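Local coordinates for glyoxalase-related enzyme, AraC type (Clostridium phytofermentans, PDB 3BT3), which is of unknown function but belongs to the glyoxalase-related VOC superfamily and probably forms part of an AraC-type transcription regulator, at residues D33-W38 against F81-G86; E41-S46 against C137-F142; E99-L104 against G125-S130; A103-V108 against I116-T121. All blocks are in the same frame, centred on the assembly; numbering follows the deposited sequence.

Interaction 1: residues D33-W38 against F81-G86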
loop_
_atom_site.group_PDB
_atom_site.type_symbol
_atom_site.label_atom_id
_atom_site.label_comp_id
_atom_site.label_asym_id
_atom_site.label_seq_id
_atom_site.Cartn_x
_atom_site.Cartn_y
_atom_site.Cartn_z
ATOM N N ASP A 33 -16.510 -0.534 10.223
ATOM C CA ASP A 33 -17.207 0.700 10.552
ATOM C C ASP A 33 -16.418 1.572 11.520
ATOM O O ASP A 33 -16.264 2.776 11.289
ATOM C CB ASP A 33 -18.572 0.381 11.144
ATOM C CG ASP A 33 -19.595 0.042 10.084
ATOM O OD1 ASP A 33 -20.041 0.973 9.379
ATOM O OD2 ASP A 33 -19.944 -1.151 9.949
ATOM N N LYS A 34 -15.907 0.972 12.594
ATOM C CA LYS A 34 -15.137 1.733 13.575
ATOM C C LYS A 34 -13.862 2.302 12.941
ATOM O O LYS A 34 -13.466 3.431 13.242
ATOM C CB LYS A 34 -14.784 0.857 14.791
ATOM C CG LYS A 34 -13.923 1.573 15.838
ATOM C CD LYS A 34 -13.788 0.781 17.138
ATOM C CE LYS A 34 -12.806 -0.375 17.008
ATOM N NZ LYS A 34 -11.393 0.090 16.839
ATOM N N THR A 35 -13.230 1.518 12.066
ATOM C CA THR A 35 -12.010 1.938 11.380
ATOM C C THR A 35 -12.297 3.118 10.464
ATOM O O THR A 35 -11.554 4.095 10.438
ATOM C CB THR A 35 -11.432 0.793 10.547
ATOM O OG1 THR A 35 -11.011 -0.252 11.428
ATOM C CG2 THR A 35 -10.245 1.266 9.708
ATOM N N VAL A 36 -13.395 3.024 9.728
ATOM C CA VAL A 36 -13.801 4.087 8.819
ATOM C C VAL A 36 -14.159 5.372 9.575
ATOM O O VAL A 36 -13.868 6.472 9.103
ATOM C CB VAL A 36 -15.011 3.631 7.972
ATOM C CG1 VAL A 36 -15.695 4.819 7.337
ATOM C CG2 VAL A 36 -14.553 2.668 6.904
ATOM N N LYS A 37 -14.790 5.234 10.738
ATOM C CA LYS A 37 -15.178 6.401 11.525
ATOM C C LYS A 37 -13.929 7.093 12.040
ATOM O O LYS A 37 -13.875 8.319 12.141
ATOM C CB LYS A 37 -16.074 5.992 12.697
ATOM C CG LYS A 37 -17.536 5.867 12.318
ATOM C CD LYS A 37 -18.367 5.248 13.438
ATOM C CE LYS A 37 -19.876 5.351 13.162
ATOM N NZ LYS A 37 -20.300 4.689 11.885
ATOM N N TRP A 38 -12.912 6.296 12.339
ATOM C CA TRP A 38 -11.665 6.838 12.837
ATOM C C TRP A 38 -10.990 7.649 11.726
ATOM O O TRP A 38 -10.595 8.803 11.940
ATOM C CB TRP A 38 -10.751 5.709 13.306
ATOM C CG TRP A 38 -9.485 6.204 13.893
ATOM C CD1 TRP A 38 -9.283 6.627 15.177
ATOM C CD2 TRP A 38 -8.250 6.395 13.207
ATOM N NE1 TRP A 38 -7.995 7.074 15.333
ATOM C CE2 TRP A 38 -7.336 6.945 14.137
ATOM C CE3 TRP A 38 -7.820 6.156 11.896
ATOM C CZ2 TRP A 38 -6.016 7.268 13.792
ATOM C CZ3 TRP A 38 -6.506 6.475 11.554
ATOM C CH2 TRP A 38 -5.622 7.026 12.501
ATOM N N PHE A 81 -6.665 3.434 1.153
ATOM C CA PHE A 81 -6.425 2.092 1.681
ATOM C C PHE A 81 -7.611 1.195 1.353
ATOM O O PHE A 81 -8.761 1.629 1.423
ATOM C CB PHE A 81 -6.266 2.121 3.204
ATOM C CG PHE A 81 -4.958 2.684 3.677
ATOM C CD1 PHE A 81 -3.827 1.876 3.762
ATOM C CD2 PHE A 81 -4.856 4.024 4.042
ATOM C CE1 PHE A 81 -2.609 2.396 4.204
ATOM C CE2 PHE A 81 -3.644 4.557 4.483
ATOM C CZ PHE A 81 -2.518 3.739 4.566
ATOM N N HIS A 82 -7.332 -0.042 0.965
ATOM C CA HIS A 82 -8.393 -1.007 0.708
ATOM C C HIS A 82 -8.581 -1.619 2.089
ATOM O O HIS A 82 -7.598 -1.918 2.754
ATOM C CB HIS A 82 -7.942 -2.107 -0.251
ATOM C CG HIS A 82 -7.828 -1.669 -1.676
ATOM N ND1 HIS A 82 -6.615 -1.467 -2.300
ATOM C CD2 HIS A 82 -8.781 -1.406 -2.603
ATOM C CE1 HIS A 82 -6.826 -1.098 -3.552
ATOM N NE2 HIS A 82 -8.130 -1.054 -3.760
ATOM N N LEU A 83 -9.823 -1.781 2.527
ATOM C CA LEU A 83 -10.091 -2.368 3.840
ATOM C C LEU A 83 -10.702 -3.763 3.696
ATOM O O LEU A 83 -11.710 -3.937 3.003
ATOM C CB LEU A 83 -11.048 -1.474 4.634
ATOM C CG LEU A 83 -10.661 0.010 4.755
ATOM C CD1 LEU A 83 -11.857 0.820 5.249
ATOM C CD2 LEU A 83 -9.490 0.167 5.702
ATOM N N PHE A 84 -10.079 -4.740 4.354
ATOM C CA PHE A 84 -10.516 -6.137 4.349
ATOM C C PHE A 84 -10.720 -6.606 5.793
ATOM O O PHE A 84 -10.058 -6.118 6.710
ATOM C CB PHE A 84 -9.444 -7.030 3.709
ATOM C CG PHE A 84 -9.146 -6.700 2.281
ATOM C CD1 PHE A 84 -10.002 -7.117 1.262
ATOM C CD2 PHE A 84 -8.021 -5.957 1.949
ATOM C CE1 PHE A 84 -9.737 -6.797 -0.074
ATOM C CE2 PHE A 84 -7.750 -5.633 0.619
ATOM C CZ PHE A 84 -8.613 -6.053 -0.394
ATOM N N LYS A 85 -11.622 -7.567 5.992
ATOM C CA LYS A 85 -11.873 -8.106 7.326
ATOM C C LYS A 85 -10.694 -8.998 7.713
ATOM O O LYS A 85 -10.258 -9.836 6.921
ATOM C CB LYS A 85 -13.154 -8.940 7.342
ATOM C CG LYS A 85 -13.965 -8.790 8.616
ATOM C CD LYS A 85 -14.329 -10.125 9.247
ATOM C CE LYS A 85 -15.314 -10.904 8.411
ATOM N NZ LYS A 85 -16.561 -10.128 8.208
ATOM N N GLY A 86 -10.171 -8.813 8.923
ATOM C CA GLY A 86 -9.059 -9.627 9.375
ATOM C C GLY A 86 -8.310 -9.033 10.551
ATOM O O GLY A 86 -8.664 -7.962 11.041
#
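Leu83 carries this contact from the strand, and Thr35 and Val36 receive it on the helix. The parts joined are helix 32-41 and a four-stranded mixed sheet. In chain order, strand 26-29, helix 32-41 and strands 46-52, 58-64 and 81-85 give the beta-alpha-beta-beta-beta topology of the VOC superfamily. Strand 81-85 is an inner strand, flanked by 26-29 and 58-64. Leu83 points toward the helix.

Leu83 has the largest buried area of the contact, and its two methyl groups part company. Leu83 CD1 meets Val36 CG2 at 3.7 Å, and Leu83 CD2 lies 4.2 Å from Thr35 CG2. The leucine branch thus spans two successive helix residues. Its CG sits anti to the carbonyl carbon (chi1 -52°) and beside the backbone N, with CD1 toward Val36 and CD2 toward Thr35. The Val36 and Leu83 side chains run at a slant to each other. Val36 also touches Val63 on strand 58-64.

Thr35 divides its two groups by chemistry. Its methyl faces Leu83. Its hydroxyl OG1 is hydrogen-bonded to Asp135 and Thr29, so the polar atom is satisfied although the residue is buried. Tyr27 of strand 26-29 touches both Thr35 and Leu83 and borders the contact on that side.

No hydrogen bond crosses between the two segments. Between them only methyl groups meet, with the backbones well apart: Thr35 CA and Leu83 CA are separated by 8.9 Å. On Val36, CG2 is the methyl that does the touching; it stands beside the backbone N, while CG1 lies anti to that N (chi1 163°).

Interaction 2: residues E41-S46 against C137-F142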
loop_
_atom_site.group_PDB
_atom_site.type_symbol
_atom_site.label_atom_id
_atom_site.label_comp_id
_atom_site.label_asym_id
_atom_site.label_seq_id
_atom_site.Cartn_x
_atom_site.Cartn_y
_atom_site.Cartn_z
ATOM N N GLU A 41 -13.131 10.871 11.501
ATOM C CA GLU A 41 -13.061 11.788 12.629
ATOM C C GLU A 41 -11.690 12.315 13.004
ATOM O O GLU A 41 -11.571 13.453 13.443
ATOM C CB GLU A 41 -13.691 11.144 13.862
ATOM C CG GLU A 41 -15.168 10.844 13.714
ATOM C CD GLU A 41 -15.716 10.066 14.896
ATOM O OE1 GLU A 41 -15.480 10.503 16.045
ATOM O OE2 GLU A 41 -16.375 9.022 14.676
ATOM N N ILE A 42 -10.656 11.502 12.837
ATOM C CA ILE A 42 -9.326 11.930 13.218
ATOM C C ILE A 42 -8.458 12.468 12.091
ATOM O O ILE A 42 -7.813 13.506 12.250
ATOM C CB ILE A 42 -8.567 10.795 13.913
ATOM C CG1 ILE A 42 -9.417 10.218 15.053
ATOM C CG2 ILE A 42 -7.233 11.300 14.417
ATOM C CD1 ILE A 42 -10.049 11.260 15.962
ATOM N N LEU A 43 -8.429 11.782 10.956
ATOM C CA LEU A 43 -7.603 12.240 9.852
ATOM C C LEU A 43 -8.353 13.093 8.840
ATOM O O LEU A 43 -7.743 13.680 7.947
ATOM C CB LEU A 43 -6.967 11.050 9.135
ATOM C CG LEU A 43 -5.927 10.245 9.915
ATOM C CD1 LEU A 43 -5.248 9.263 8.961
ATOM C CD2 LEU A 43 -4.891 11.183 10.546
ATOM N N GLY A 44 -9.676 13.159 8.970
ATOM C CA GLY A 44 -10.458 13.951 8.037
ATOM C C GLY A 44 -10.599 13.319 6.662
ATOM O O GLY A 44 -10.799 14.016 5.669
ATOM N N TRP A 45 -10.490 11.997 6.597
ATOM C CA TRP A 45 -10.629 11.274 5.337
ATOM C C TRP A 45 -12.091 10.877 5.093
ATOM O O TRP A 45 -12.969 11.167 5.899
ATOM C CB TRP A 45 -9.770 10.010 5.364
ATOM C CG TRP A 45 -8.305 10.251 5.256
ATOM C CD1 TRP A 45 -7.608 11.330 5.732
ATOM C CD2 TRP A 45 -7.332 9.362 4.694
ATOM N NE1 TRP A 45 -6.265 11.161 5.502
ATOM C CE2 TRP A 45 -6.067 9.961 4.869
ATOM C CE3 TRP A 45 -7.407 8.113 4.061
ATOM C CZ2 TRP A 45 -4.886 9.355 4.437
ATOM C CZ3 TRP A 45 -6.235 7.510 3.631
ATOM C CH2 TRP A 45 -4.989 8.133 3.822
ATOM N N SER A 46 -12.343 10.209 3.976
ATOM C CA SER A 46 -13.684 9.757 3.643
ATOM C C SER A 46 -13.654 8.255 3.455
ATOM O O SER A 46 -12.606 7.682 3.171
ATOM C CB SER A 46 -14.176 10.433 2.363
ATOM O OG SER A 46 -14.451 11.801 2.601
ATOM N N CYS A 137 -2.429 -0.288 14.163
ATOM C CA CYS A 137 -1.372 -0.162 13.159
ATOM C C CYS A 137 -0.737 1.203 13.241
ATOM O O CYS A 137 -1.321 2.152 13.778
ATOM C CB CYS A 137 -1.892 -0.298 11.727
ATOM S SG CYS A 137 -3.369 -1.232 11.505
ATOM N N ILE A 138 0.450 1.293 12.653
ATOM C CA ILE A 138 1.210 2.524 12.606
ATOM C C ILE A 138 1.162 3.136 11.214
ATOM O O ILE A 138 1.351 2.441 10.212
ATOM C CB ILE A 138 2.705 2.283 12.953
ATOM C CG1 ILE A 138 2.841 1.662 14.347
ATOM C CG2 ILE A 138 3.473 3.584 12.841
ATOM C CD1 ILE A 138 2.145 2.437 15.450
ATOM N N LEU A 139 0.913 4.438 11.156
ATOM C CA LEU A 139 0.906 5.145 9.887
ATOM C C LEU A 139 1.996 6.196 9.962
ATOM O O LEU A 139 2.000 7.037 10.870
ATOM C CB LEU A 139 -0.433 5.838 9.636
ATOM C CG LEU A 139 -1.675 4.972 9.504
ATOM C CD1 LEU A 139 -2.854 5.844 9.123
ATOM C CD2 LEU A 139 -1.439 3.895 8.450
ATOM N N ARG A 140 2.918 6.148 9.008
ATOM C CA ARG A 140 4.007 7.114 8.964
ATOM C C ARG A 140 3.702 8.217 7.958
ATOM O O ARG A 140 3.308 7.959 6.825
ATOM C CB ARG A 140 5.319 6.415 8.606
ATOM C CG ARG A 140 5.781 5.413 9.665
ATOM C CD ARG A 140 7.077 4.718 9.276
ATOM N NE ARG A 140 8.143 5.678 9.022
ATOM C CZ ARG A 140 9.344 5.359 8.548
ATOM N NH1 ARG A 140 9.644 4.097 8.276
ATOM N NH2 ARG A 140 10.251 6.303 8.342
ATOM N N PHE A 141 3.869 9.457 8.391
ATOM C CA PHE A 141 3.626 10.605 7.531
ATOM C C PHE A 141 4.923 11.399 7.437
ATOM O O PHE A 141 5.607 11.606 8.445
ATOM C CB PHE A 141 2.518 11.478 8.126
ATOM C CG PHE A 141 1.158 10.827 8.109
ATOM C CD1 PHE A 141 0.338 10.921 6.986
ATOM C CD2 PHE A 141 0.699 10.114 9.210
ATOM C CE1 PHE A 141 -0.919 10.316 6.961
ATOM C CE2 PHE A 141 -0.557 9.502 9.195
ATOM C CZ PHE A 141 -1.367 9.605 8.073
ATOM N N PHE A 142 5.290 11.828 6.237
ATOM C CA PHE A 142 6.512 12.601 6.110
ATOM C C PHE A 142 6.387 13.688 5.070
ATOM O O PHE A 142 5.556 13.607 4.163
ATOM C CB PHE A 142 7.711 11.686 5.790
ATOM C CG PHE A 142 7.687 11.098 4.406
ATOM C CD1 PHE A 142 8.201 11.807 3.324
ATOM C CD2 PHE A 142 7.125 9.844 4.181
ATOM C CE1 PHE A 142 8.151 11.274 2.034
ATOM C CE2 PHE A 142 7.071 9.304 2.900
ATOM C CZ PHE A 142 7.585 10.022 1.823
#
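The backbones of Leu43 and Leu139 stay far apart, with their CA atoms 11.1 Å from each other, and Gly44 turns the chain after Leu43 with a positive phi of 74°. The distance is spanned by side chains. The loop after the helix of the first beta-alpha-beta-beta-beta module meets strand 138-144 of the second sheet, so the contact joins the two modules of the VOC fold.

Leu43 reaches in with one methyl. Leu43 CD1 lies 4.0 Å from Phe141 CZ and 4.2 Å from Leu139 CD1. It meets the phenyl ring obliquely, and the two side chains come from opposite directions. Leu139 and Phe141 are alternate residues of the strand, so both point to the same side of the sheet. The same Leu43 CD1 also sits over one face of the Trp45 indole, toward its rim.

Around this cluster, Leu104 and Val108 of helix 101-110 touch Leu43, and Ile131 touches both Leu43 and Phe141.

Every atom that meets across the two segments is carbon. The contact therefore rests on van der Waals packing and burial from water, while Leu43 O and Trp45 NE1 find their hydrogen-bond partner, Tyr18 OH, on the second subunit.

Interaction 3: residues E99-L104 against G125-S130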
loop_
_atom_site.group_PDB
_atom_site.type_symbol
_atom_site.label_atom_id
_atom_site.label_comp_id
_atom_site.label_asym_id
_atom_site.label_seq_id
_atom_site.Cartn_x
_atom_site.Cartn_y
_atom_site.Cartn_z
ATOM N N GLU A 99 1.864 17.042 2.487
ATOM C CA GLU A 99 2.210 18.444 2.466
ATOM C C GLU A 99 1.372 19.094 3.554
ATOM O O GLU A 99 0.151 18.977 3.556
ATOM C CB GLU A 99 1.880 19.022 1.096
ATOM C CG GLU A 99 2.736 20.202 0.699
ATOM C CD GLU A 99 2.829 20.359 -0.809
ATOM O OE1 GLU A 99 3.552 21.271 -1.267
ATOM O OE2 GLU A 99 2.182 19.567 -1.535
ATOM N N GLY A 100 2.036 19.760 4.491
ATOM C CA GLY A 100 1.334 20.399 5.590
ATOM C C GLY A 100 1.376 19.485 6.796
ATOM O O GLY A 100 0.349 19.212 7.420
ATOM N N ILE A 101 2.573 19.004 7.122
ATOM C CA ILE A 101 2.753 18.096 8.243
ATOM C C ILE A 101 2.342 18.730 9.572
ATOM O O ILE A 101 1.849 18.043 10.467
ATOM C CB ILE A 101 4.224 17.604 8.322
ATOM C CG1 ILE A 101 4.359 16.528 9.393
ATOM C CG2 ILE A 101 5.156 18.752 8.646
ATOM C CD1 ILE A 101 3.536 15.310 9.118
ATOM N N ASP A 102 2.537 20.035 9.705
ATOM C CA ASP A 102 2.161 20.719 10.938
ATOM C C ASP A 102 0.643 20.778 11.036
ATOM O O ASP A 102 0.074 20.574 12.101
ATOM C CB ASP A 102 2.748 22.128 10.957
ATOM C CG ASP A 102 4.261 22.117 10.912
ATOM O OD1 ASP A 102 4.881 21.777 11.948
ATOM O OD2 ASP A 102 4.827 22.435 9.838
ATOM N N ALA A 103 -0.008 21.063 9.914
ATOM C CA ALA A 103 -1.459 21.125 9.885
ATOM C C ALA A 103 -2.025 19.753 10.263
ATOM O O ALA A 103 -2.989 19.669 11.017
ATOM C CB ALA A 103 -1.950 21.540 8.497
ATOM N N LEU A 104 -1.428 18.680 9.749
ATOM C CA LEU A 104 -1.916 17.343 10.076
ATOM C C LEU A 104 -1.882 17.076 11.575
ATOM O O LEU A 104 -2.884 16.684 12.168
ATOM C CB LEU A 104 -1.094 16.259 9.376
ATOM C CG LEU A 104 -1.382 14.836 9.881
ATOM C CD1 LEU A 104 -2.821 14.488 9.612
ATOM C CD2 LEU A 104 -0.473 13.832 9.194
ATOM N N GLY A 125 16.340 13.632 5.005
ATOM C CA GLY A 125 15.770 14.853 4.457
ATOM C C GLY A 125 14.277 15.131 4.548
ATOM O O GLY A 125 13.709 15.765 3.647
ATOM N N ALA A 126 13.630 14.684 5.619
ATOM C CA ALA A 126 12.204 14.945 5.766
ATOM C C ALA A 126 11.749 14.998 7.216
ATOM O O ALA A 126 12.373 14.424 8.114
ATOM C CB ALA A 126 11.398 13.888 5.016
ATOM N N ARG A 127 10.656 15.710 7.448
ATOM C CA ARG A 127 10.109 15.777 8.786
ATOM C C ARG A 127 9.022 14.710 8.814
ATOM O O ARG A 127 8.300 14.517 7.838
ATOM C CB ARG A 127 9.539 17.166 9.077
ATOM C CG ARG A 127 10.614 18.235 9.242
ATOM C CD ARG A 127 10.143 19.350 10.158
ATOM N NE ARG A 127 9.027 20.071 9.575
ATOM C CZ ARG A 127 8.113 20.735 10.273
ATOM N NH1 ARG A 127 8.170 20.777 11.599
ATOM N NH2 ARG A 127 7.128 21.350 9.632
ATOM N N GLU A 128 8.920 13.988 9.920
ATOM C CA GLU A 128 7.915 12.956 10.000
ATOM C C GLU A 128 7.317 12.801 11.387
ATOM O O GLU A 128 7.789 13.385 12.360
ATOM C CB GLU A 128 8.507 11.624 9.526
ATOM C CG GLU A 128 8.743 10.575 10.597
ATOM C CD GLU A 128 8.915 9.174 10.008
ATOM O OE1 GLU A 128 9.780 9.003 9.119
ATOM O OE2 GLU A 128 8.186 8.246 10.431
ATOM N N CYS A 129 6.237 12.034 11.439
ATOM C CA CYS A 129 5.552 11.713 12.676
ATOM C C CYS A 129 4.694 10.509 12.332
ATOM O O CYS A 129 4.256 10.360 11.192
ATOM C CB CYS A 129 4.677 12.875 13.164
ATOM S SG CYS A 129 3.164 13.161 12.227
ATOM N N SER A 130 4.488 9.631 13.301
ATOM C CA SER A 130 3.672 8.463 13.056
ATOM C C SER A 130 2.426 8.500 13.933
ATOM O O SER A 130 2.428 9.075 15.020
ATOM C CB SER A 130 4.490 7.184 13.279
ATOM O OG SER A 130 5.105 7.171 14.548
#
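Asp102 and Arg127 form a salt bridge beside the packing of Ile101 on Cys129. The contact lays the start of helix 101-110 on strand 126-132. This helix lies in the beta-alpha-beta crossover between strands 92-99 and 120-122, the outer strands of the second VOC-type sheet.

The main polar bond runs from Arg127 NH2 to Asp102 OD2 at 2.6 Å. The carboxylate oxygen lies close to the guanidinium plane. It is met on its syn side, with NH2 somewhat out of the carboxylate plane. The bond is bent, with an N-H...O angle of 136°. The second arm, Arg127 NH1 to Asp102 OD1, is long and weak at 3.5 Å. The carboxylate and guanidinium planes are 38° apart, consistent with one short arm and one long one.

Ile101 works with both branches. Ile101 CG2 covers one face of the guanidinium, 3.4 Å from Arg127 NH2. Ile101 CD1 packs on Cys129 SG at 3.8 Å. Ile101 and Asp102 thus hold the arginine head from a face and from an edge. The Arg127 chain bends at chi3 (-65°) and brings that head to the helix.

Further out, Ile119 packs on both Ile101 and Arg127. Backbone hydrogen bonds pair Arg127 with Glu143 and Cys129 with Phe141, on strand 138-144. The helix start is held as well. Gly100 occupies the N-cap position, and the Glu143 carboxylate accepts a hydrogen bond from Ile101 N and a weak one from Gly100 N. The first turn then closes with the bond from Leu104 N to Gly100 O, 3.0 Å long.

Interaction 4: residues A103-V108 against I116-T121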
loop_
_atom_site.group_PDB
_atom_site.type_symbol
_atom_site.label_atom_id
_atom_site.label_comp_id
_atom_site.label_asym_id
_atom_site.label_seq_id
_atom_site.Cartn_x
_atom_site.Cartn_y
_atom_site.Cartn_z
ATOM N N ALA A 103 -0.008 21.063 9.914
ATOM C CA ALA A 103 -1.459 21.125 9.885
ATOM C C ALA A 103 -2.025 19.753 10.263
ATOM O O ALA A 103 -2.989 19.669 11.017
ATOM C CB ALA A 103 -1.950 21.540 8.497
ATOM N N LEU A 104 -1.428 18.680 9.749
ATOM C CA LEU A 104 -1.916 17.343 10.076
ATOM C C LEU A 104 -1.882 17.076 11.575
ATOM O O LEU A 104 -2.884 16.684 12.168
ATOM C CB LEU A 104 -1.094 16.259 9.376
ATOM C CG LEU A 104 -1.382 14.836 9.881
ATOM C CD1 LEU A 104 -2.821 14.488 9.612
ATOM C CD2 LEU A 104 -0.473 13.832 9.194
ATOM N N HIS A 105 -0.722 17.289 12.181
ATOM C CA HIS A 105 -0.550 17.048 13.604
ATOM C C HIS A 105 -1.567 17.816 14.446
ATOM O O HIS A 105 -2.148 17.276 15.397
ATOM C CB HIS A 105 0.867 17.429 14.009
ATOM C CG HIS A 105 1.233 16.997 15.391
ATOM N ND1 HIS A 105 0.761 17.633 16.518
ATOM C CD2 HIS A 105 2.020 15.988 15.829
ATOM C CE1 HIS A 105 1.243 17.032 17.592
ATOM N NE2 HIS A 105 2.010 16.031 17.201
ATOM N N LYS A 106 -1.783 19.074 14.080
ATOM C CA LYS A 106 -2.722 19.928 14.786
ATOM C C LYS A 106 -4.156 19.430 14.594
ATOM O O LYS A 106 -4.963 19.448 15.533
ATOM C CB LYS A 106 -2.582 21.362 14.281
ATOM C CG LYS A 106 -3.517 22.364 14.927
ATOM C CD LYS A 106 -3.059 23.782 14.598
ATOM C CE LYS A 106 -4.017 24.842 15.122
ATOM N NZ LYS A 106 -5.304 24.864 14.359
ATOM N N TYR A 107 -4.468 18.978 13.382
ATOM C CA TYR A 107 -5.804 18.470 13.091
ATOM C C TYR A 107 -6.103 17.244 13.953
ATOM O O TYR A 107 -7.144 17.167 14.599
ATOM C CB TYR A 107 -5.913 18.092 11.619
ATOM C CG TYR A 107 -7.322 17.799 11.166
ATOM C CD1 TYR A 107 -8.261 18.822 11.053
ATOM C CD2 TYR A 107 -7.708 16.504 10.811
ATOM C CE1 TYR A 107 -9.546 18.571 10.592
ATOM C CE2 TYR A 107 -8.992 16.240 10.349
ATOM C CZ TYR A 107 -9.907 17.279 10.238
ATOM O OH TYR A 107 -11.172 17.037 9.746
ATOM N N VAL A 108 -5.176 16.289 13.948
ATOM C CA VAL A 108 -5.321 15.073 14.731
ATOM C C VAL A 108 -5.485 15.440 16.206
ATOM O O VAL A 108 -6.464 15.046 16.848
ATOM C CB VAL A 108 -4.085 14.144 14.557
ATOM C CG1 VAL A 108 -4.162 12.974 15.522
ATOM C CG2 VAL A 108 -4.019 13.626 13.124
ATOM N N ILE A 116 -0.234 10.159 18.681
ATOM C CA ILE A 116 0.454 10.705 17.520
ATOM C C ILE A 116 1.801 11.174 18.069
ATOM O O ILE A 116 1.847 11.932 19.031
ATOM C CB ILE A 116 -0.321 11.913 16.933
ATOM C CG1 ILE A 116 0.586 12.767 16.046
ATOM C CG2 ILE A 116 -0.851 12.784 18.051
ATOM C CD1 ILE A 116 1.086 12.075 14.818
ATOM N N SER A 117 2.892 10.707 17.482
ATOM C CA SER A 117 4.220 11.099 17.938
ATOM C C SER A 117 4.478 12.546 17.549
ATOM O O SER A 117 3.747 13.114 16.742
ATOM C CB SER A 117 5.292 10.223 17.284
ATOM O OG SER A 117 5.472 10.599 15.932
ATOM N N ASP A 118 5.510 13.144 18.130
ATOM C CA ASP A 118 5.859 14.516 17.787
ATOM C C ASP A 118 6.503 14.509 16.402
ATOM O O ASP A 118 6.948 13.469 15.921
ATOM C CB ASP A 118 6.847 15.101 18.810
ATOM C CG ASP A 118 6.166 15.567 20.100
ATOM O OD1 ASP A 118 5.367 16.533 20.048
ATOM O OD2 ASP A 118 6.435 14.967 21.165
ATOM N N ILE A 119 6.527 15.667 15.754
ATOM C CA ILE A 119 7.147 15.799 14.442
ATOM C C ILE A 119 8.661 15.923 14.633
ATOM O O ILE A 119 9.128 16.702 15.459
ATOM C CB ILE A 119 6.640 17.057 13.713
ATOM C CG1 ILE A 119 5.158 16.897 13.367
ATOM C CG2 ILE A 119 7.477 17.308 12.456
ATOM C CD1 ILE A 119 4.566 18.067 12.599
ATOM N N TYR A 120 9.430 15.153 13.875
ATOM C CA TYR A 120 10.882 15.212 13.998
ATOM C C TYR A 120 11.563 15.056 12.643
ATOM O O TYR A 120 10.968 14.551 11.695
ATOM C CB TYR A 120 11.354 14.137 14.969
ATOM C CG TYR A 120 11.052 12.741 14.510
ATOM C CD1 TYR A 120 11.908 12.080 13.626
ATOM C CD2 TYR A 120 9.924 12.066 14.971
ATOM C CE1 TYR A 120 11.653 10.776 13.217
ATOM C CE2 TYR A 120 9.656 10.761 14.566
ATOM C CZ TYR A 120 10.528 10.120 13.691
ATOM O OH TYR A 120 10.287 8.818 13.305
ATOM N N THR A 121 12.813 15.494 12.558
ATOM C CA THR A 121 13.552 15.441 11.305
ATOM C C THR A 121 14.335 14.146 11.069
ATOM O O THR A 121 15.115 13.704 11.911
ATOM C CB THR A 121 14.507 16.647 11.215
ATOM O OG1 THR A 121 13.763 17.857 11.420
ATOM C CG2 THR A 121 15.181 16.702 9.847
HETATM O O HOH W 1 2.846 14.560 19.823
#
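His105 and Ile116 lead this contact, where helix 101-110 lies against the chain returning to edge strand 120-122. The piece belongs to the beta-alpha-beta crossover of the VOC fold. Only seven residues separate the two segments, so it closes a short loop that follows the helix segment.

The apolar contacts run along the helix face. His105 CD2 touches Ile116 CG1 at 3.5 Å, with the isoleucine oblique to the ring. Ile119 CD1 packs on His105 CB at 4.0 Å. One helical turn further on, Val108 CG1 meets Ile116 CG2 at 4.2 Å. Ile116 therefore touches two helix residues with separate branches. Its CG1 lies anti to the backbone N (chi1 161°) and carries the contact with the histidine. Inward, Ile116 continues onto Cys129 and Ile131 of strand 126-132.

The polar contacts gather at the outer end of the histidine ring. A water lies in the ring plane, 3.1 Å from His105 NE2. It donates a bond of 2.9 Å to Ile116 O and a weak one to Asp118 OD1. The water thus links one helix atom to two loop atoms.

Ser117 faces away from the helix and fixes the loop on the sheet. Its OG accepts a hydrogen bond from Ser130 N of strand 126-132. Ser117 OG also donates to Asp118 O at 3.2 Å, approaching from above the carbonyl plane.

Overall arrangement
Interactions 1 and 2 are buried and purely apolar. They touch directly: Phe81 packs on Trp45 and Leu139, and Trp38 packs on Leu43. Interactions 3 and 4 lie further out, are partly buried, and add a salt bridge and a bridging water to their apolar contacts. These two share Ala103 and Leu104 of helix 101-110. Interaction 3 uses strand 126-132, and interaction 4 the loop leading into its neighbour, strand 120-122. Interaction 2 reaches that sheet too, through strand 138-144; it lies nearest the centre of the chain and touches the other three. Interaction 1 belongs to the other sheet, its centre about 24 Å from that of interaction 3. All four have residues near the second subunit.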